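Local coordinates for protein ribonuclease T2 (Homo sapiens, PDB 3T0O) that cleaves single-stranded RNA, preferably between purine and uridine residues, and so supplies degradation products of microbial RNA for innate immune sensing through TLR8, at residues Glu25-Asn29 and Asp30-Pro34; Cys178-Gln182 and Asp183-Gln187. All blocks are in the same frame, centred on the assembly; numbering follows the deposited sequence. Where two conformers were deposited one is given.

Contact 1: Glu25-Asn29 and Asp30-Pro34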
loop_
_atom_site.group_PDB
_atom_site.type_symbol
_atom_site.label_atom_id
_atom_site.label_comp_id
_atom_site.label_asym_id
_atom_site.label_seq_id
_atom_site.Cartn_x
_atom_site.Cartn_y
_atom_site.Cartn_z
ATOM N N GLU A 25 -9.960 -1.523 10.898
ATOM C CA GLU A 25 -11.317 -1.055 11.265
ATOM C C GLU A 25 -11.977 -1.897 12.281
ATOM O O GLU A 25 -12.936 -1.469 12.920
ATOM C CB GLU A 25 -12.195 -1.067 9.997
ATOM C CG GLU A 25 -11.717 -0.021 9.023
ATOM C CD GLU A 25 -12.707 0.278 7.869
ATOM O OE1 GLU A 25 -13.794 -0.331 7.824
ATOM O OE2 GLU A 25 -12.307 1.074 6.992
ATOM N N LYS A 26 -11.541 -3.138 12.427
ATOM C CA LYS A 26 -12.192 -4.016 13.401
ATOM C C LYS A 26 -11.114 -4.867 14.005
ATOM O O LYS A 26 -10.113 -5.161 13.335
ATOM C CB LYS A 26 -13.170 -4.952 12.718
ATOM C CG LYS A 26 -14.341 -4.360 12.102
ATOM C CD LYS A 26 -15.378 -5.463 12.131
ATOM C CE LYS A 26 -16.017 -5.658 10.778
ATOM N NZ LYS A 26 -17.136 -6.621 10.948
ATOM N N ILE A 27 -11.306 -5.268 15.255
ATOM C CA ILE A 27 -10.261 -6.046 15.936
ATOM C C ILE A 27 -10.623 -7.503 15.632
ATOM O O ILE A 27 -11.314 -8.181 16.367
ATOM C CB ILE A 27 -10.199 -5.782 17.462
ATOM C CG1 ILE A 27 -9.722 -4.359 17.693
ATOM C CG2 ILE A 27 -9.222 -6.850 18.177
ATOM C CD1 ILE A 27 -9.837 -3.888 19.118
ATOM N N GLN A 28 -10.189 -7.912 14.455
ATOM C CA GLN A 28 -10.421 -9.230 13.923
ATOM C C GLN A 28 -9.383 -9.611 12.891
ATOM O O GLN A 28 -8.871 -8.785 12.184
ATOM C CB GLN A 28 -11.794 -9.336 13.308
ATOM C CG GLN A 28 -12.047 -8.393 12.207
ATOM C CD GLN A 28 -13.455 -8.588 11.797
ATOM O OE1 GLN A 28 -14.314 -8.837 12.655
ATOM N NE2 GLN A 28 -13.700 -8.599 10.513
ATOM N N ASN A 29 -9.059 -10.892 12.832
ATOM C CA ASN A 29 -8.185 -11.421 11.812
ATOM C C ASN A 29 -6.875 -10.696 11.749
ATOM O O ASN A 29 -6.217 -10.561 12.818
ATOM C CB ASN A 29 -8.936 -11.537 10.459
ATOM C CG ASN A 29 -10.173 -12.365 10.620
ATOM O OD1 ASN A 29 -10.112 -13.443 11.221
ATOM N ND2 ASN A 29 -11.297 -11.861 10.150
ATOM N N ASP A 30 -6.516 -10.175 10.579
ATOM C CA ASP A 30 -5.216 -9.527 10.447
ATOM C C ASP A 30 -5.086 -8.254 11.328
ATOM O O ASP A 30 -3.949 -7.824 11.627
ATOM C CB ASP A 30 -4.941 -9.194 8.954
ATOM C CG ASP A 30 -4.627 -10.435 8.110
ATOM O OD1 ASP A 30 -4.075 -11.394 8.649
ATOM O OD2 ASP A 30 -5.082 -10.491 6.934
ATOM N N CYS A 31 -6.209 -7.655 11.730
ATOM C CA CYS A 31 -6.242 -6.493 12.578
ATOM C C CYS A 31 -6.442 -6.815 14.055
ATOM O O CYS A 31 -6.536 -5.888 14.890
ATOM C CB CYS A 31 -7.400 -5.533 12.115
ATOM S SG CYS A 31 -6.924 -4.779 10.597
ATOM N N ARG A 32 -6.478 -8.092 14.423
ATOM C CA ARG A 32 -6.584 -8.360 15.858
ATOM C C ARG A 32 -5.347 -7.904 16.609
ATOM O O ARG A 32 -5.459 -7.280 17.661
ATOM C CB ARG A 32 -6.948 -9.798 16.072
ATOM C CG ARG A 32 -7.081 -10.085 17.533
ATOM C CD ARG A 32 -7.763 -11.379 17.738
ATOM N NE ARG A 32 -9.137 -11.450 17.216
ATOM C CZ ARG A 32 -10.243 -11.046 17.827
ATOM N NH1 ARG A 32 -10.217 -10.440 19.000
ATOM N NH2 ARG A 32 -11.413 -11.264 17.227
ATOM N N ASP A 33 -4.181 -8.208 16.059
ATOM C CA ASP A 33 -2.932 -7.613 16.477
ATOM C C ASP A 33 -2.331 -7.055 15.190
ATOM O O ASP A 33 -1.696 -7.804 14.465
ATOM C CB ASP A 33 -2.045 -8.729 17.097
ATOM C CG ASP A 33 -2.649 -9.326 18.400
ATOM O OD1 ASP A 33 -2.714 -8.594 19.423
ATOM O OD2 ASP A 33 -3.068 -10.518 18.386
ATOM N N PRO A 34 -2.566 -5.780 14.894
ATOM C CA PRO A 34 -2.145 -5.241 13.596
ATOM C C PRO A 34 -0.656 -5.482 13.408
ATOM O O PRO A 34 0.146 -5.268 14.354
ATOM C CB PRO A 34 -2.449 -3.767 13.715
ATOM C CG PRO A 34 -3.623 -3.719 14.747
ATOM C CD PRO A 34 -3.307 -4.792 15.690
HETATM O O HOH W 1 -3.871 -10.173 14.117
#
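The guanidinium of Arg32 lies over the carbonyl oxygen of Ile27. Ile27 O sits 3.1 Å above one face of the group, offset toward its rim. The nearest pair is Arg32 NH2 and Ile27 O at 3.2 Å, but the angle is too poor for a hydrogen bond. The approach is therefore face-on and probably electrostatic. Gln28 CA and Asn29 N approach the guanidinium obliquely. The Arg32 chain leaves with CG anti to the backbone N (chi1 -179°) and bends at chi3 (-62°), which brings its end back over Ile27. There it crosses the isoleucine side chain at about a right angle, and Ile27 CG2 is 3.8 Å from Arg32 NH1.

The backbone makes a short 3-10 turn here. Cys31 N donates to Gln28 O at 2.9 Å, and Arg32 N donates to Asn29 O at 3.0 Å. A water bridges Asn29 O and Asp33 N. Ile27 is the centre of an inverse gamma turn. Cys31 CB packs against Lys26 O, and its SG forms the disulfide to Cys24.

Gln28 NE2 and Asn29 ND2 both donate to Ser79 O, in a neighbouring loop. Asp30 OD2 accepts from Asp75 N and also forms a salt bridge with Arg83. These bonds tie the surface loop between helix 20-23 and strand 39-45 to residues 75-83, just ahead of helix 84-98.

Contact 2: Cys178-Gln182 and Asp183-Gln187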
loop_
_atom_site.group_PDB
_atom_site.type_symbol
_atom_site.label_atom_id
_atom_site.label_comp_id
_atom_site.label_asym_id
_atom_site.label_seq_id
_atom_site.Cartn_x
_atom_site.Cartn_y
_atom_site.Cartn_z
ATOM N N CYS A 178 4.762 6.588 -6.929
ATOM C CA CYS A 178 4.397 6.321 -8.322
ATOM C C CYS A 178 5.537 5.601 -9.035
ATOM O O CYS A 178 6.714 5.779 -8.739
ATOM C CB CYS A 178 4.046 7.602 -9.037
ATOM S SG CYS A 178 2.401 8.141 -8.414
ATOM N N LEU A 179 5.143 4.785 -10.011
ATOM C CA LEU A 179 6.083 3.887 -10.713
ATOM C C LEU A 179 5.787 3.909 -12.186
ATOM O O LEU A 179 4.636 4.072 -12.615
ATOM C CB LEU A 179 5.949 2.422 -10.208
ATOM C CG LEU A 179 6.184 2.216 -8.729
ATOM C CD1 LEU A 179 5.828 0.760 -8.402
ATOM C CD2 LEU A 179 7.615 2.485 -8.361
ATOM N N THR A 180 6.823 3.764 -12.990
ATOM C CA THR A 180 6.606 3.853 -14.449
ATOM C C THR A 180 5.807 2.669 -14.943
ATOM O O THR A 180 5.842 1.594 -14.386
ATOM C CB THR A 180 7.905 3.932 -15.230
ATOM O OG1 THR A 180 8.660 2.709 -15.012
ATOM C CG2 THR A 180 8.691 5.204 -14.786
ATOM N N LYS A 181 5.088 2.867 -16.039
ATOM C CA LYS A 181 4.169 1.861 -16.484
ATOM C C LYS A 181 4.874 0.598 -16.927
ATOM O O LYS A 181 4.552 -0.513 -16.512
ATOM C CB LYS A 181 3.390 2.489 -17.646
ATOM C CG LYS A 181 2.513 1.586 -18.432
ATOM C CD LYS A 181 1.474 2.533 -19.117
ATOM C CE LYS A 181 0.203 1.876 -19.473
ATOM N NZ LYS A 181 -0.525 2.649 -20.513
ATOM N N GLN A 182 5.904 0.769 -17.750
ATOM C CA GLN A 182 6.541 -0.417 -18.329
ATOM C C GLN A 182 7.430 -1.216 -17.405
ATOM O O GLN A 182 7.216 -2.442 -17.312
ATOM C CB GLN A 182 7.215 -0.099 -19.663
ATOM C CG GLN A 182 6.206 0.308 -20.709
ATOM C CD GLN A 182 5.125 -0.764 -20.984
ATOM O OE1 GLN A 182 5.383 -1.984 -20.953
ATOM N NE2 GLN A 182 3.914 -0.300 -21.272
ATOM N N ASP A 183 8.326 -0.537 -16.661
ATOM C CA ASP A 183 9.362 -1.215 -15.846
ATOM C C ASP A 183 9.200 -0.971 -14.325
ATOM O O ASP A 183 10.038 -1.412 -13.531
ATOM C CB ASP A 183 10.760 -0.711 -16.264
ATOM C CG ASP A 183 10.918 -0.606 -17.765
ATOM O OD1 ASP A 183 10.486 -1.551 -18.465
ATOM O OD2 ASP A 183 11.467 0.413 -18.254
ATOM N N GLN A 184 8.157 -0.233 -13.963
ATOM C CA GLN A 184 7.815 0.123 -12.570
ATOM C C GLN A 184 8.989 0.715 -11.864
ATOM O O GLN A 184 9.313 0.288 -10.726
ATOM C CB GLN A 184 7.293 -1.108 -11.793
ATOM C CG GLN A 184 6.107 -1.748 -12.475
ATOM C CD GLN A 184 6.533 -2.642 -13.630
ATOM O OE1 GLN A 184 7.388 -3.510 -13.470
ATOM N NE2 GLN A 184 5.905 -2.462 -14.789
ATOM N N GLN A 185 9.651 1.667 -12.501
ATOM C CA GLN A 185 10.702 2.433 -11.844
ATOM C C GLN A 185 10.082 3.632 -11.117
ATOM O O GLN A 185 9.051 4.146 -11.543
ATOM C CB GLN A 185 11.754 2.842 -12.885
ATOM C CG GLN A 185 12.419 1.607 -13.532
ATOM C CD GLN A 185 13.073 0.682 -12.501
ATOM O OE1 GLN A 185 12.611 -0.447 -12.259
ATOM N NE2 GLN A 185 14.147 1.162 -11.877
ATOM N N LEU A 186 10.717 4.078 -10.023
ATOM C CA LEU A 186 10.174 5.244 -9.291
ATOM C C LEU A 186 10.058 6.470 -10.182
ATOM O O LEU A 186 11.014 6.809 -10.920
ATOM C CB LEU A 186 11.058 5.601 -8.110
ATOM C CG LEU A 186 10.819 4.539 -7.044
ATOM C CD1 LEU A 186 12.069 4.542 -6.159
ATOM C CD2 LEU A 186 9.626 4.901 -6.165
ATOM N N GLN A 187 8.911 7.143 -10.051
ATOM C CA GLN A 187 8.703 8.419 -10.771
ATOM C C GLN A 187 7.882 9.321 -9.863
ATOM O O GLN A 187 7.274 8.882 -8.907
ATOM C CB GLN A 187 7.967 8.193 -12.121
ATOM C CG GLN A 187 6.619 7.570 -11.993
ATOM C CD GLN A 187 5.754 7.762 -13.254
ATOM O OE1 GLN A 187 5.754 6.929 -14.124
ATOM N NE2 GLN A 187 5.040 8.877 -13.333
HETATM O O HOH W 2 6.247 8.860 -6.170
HETATM O O HOH W 3 9.087 1.847 -17.443
HETATM O O HOH W 4 4.674 5.848 -16.389
#
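Thr180 and Gln185 are joined by two hydrogen bonds. Thr180 N donates to Gln185 O at 2.7 Å. In return, Gln185 N donates to Thr180 OG1 at 2.9 Å. Thr180 OG1 is set between the backbone N and carbonyl carbon (chi1 63°), where it can meet Gln185 N. A water links the same hydroxyl to Asp183 N. Farther along the hairpin, Gln187 N bonds to Cys178 O at 2.9 Å.

The Gln184 side chain bends at chi2 (80°) and folds back over the turn. Its NE2 donates to Lys181 O at 2.9 Å and, weakly, to Gln182 O. Its OE1 accepts from Arg113 of helix 107-121. Another water connects Gln187 OE1 with Lys181 N.

Leu179 and Leu186 form an antiparallel non-hydrogen-bonded pair, and their CD2 atoms meet at 3.8 Å. Leu179 CB also packs on Gln184 CB at 4.1 Å, their side chains at about a right angle. Leu117 of helix 107-121 touches both Leu179 and Gln184.

Cys178 is joined to Cys189 by a disulfide. Backbone bonds pair the arms, the Thr180 hydroxyl and Gln184 amide brace the turn, and the disulfide ties the first strand to the chain just beyond the second.

How the contacts relate
Both contacts are local turns within the ribonuclease T2 family region, on opposite sides of the chain's centre. Their centres are about 32 Å apart, and they do not touch. Contact 1 is a surface contact in a loop with a short 3-10 turn and no strand. Contact 2 is partly buried and forms the end of the hairpin of strands 171-180 and 186-187 in the main antiparallel sheet, against helix 107-121. Each includes one half of a disulfide, but neither disulfide joins the two contacts. Contact 1 has no hydrogen bond from a side chain across its segments; its polar ends reach other loops. Contact 2 uses side-chain bonds internally and adds a leucine pair.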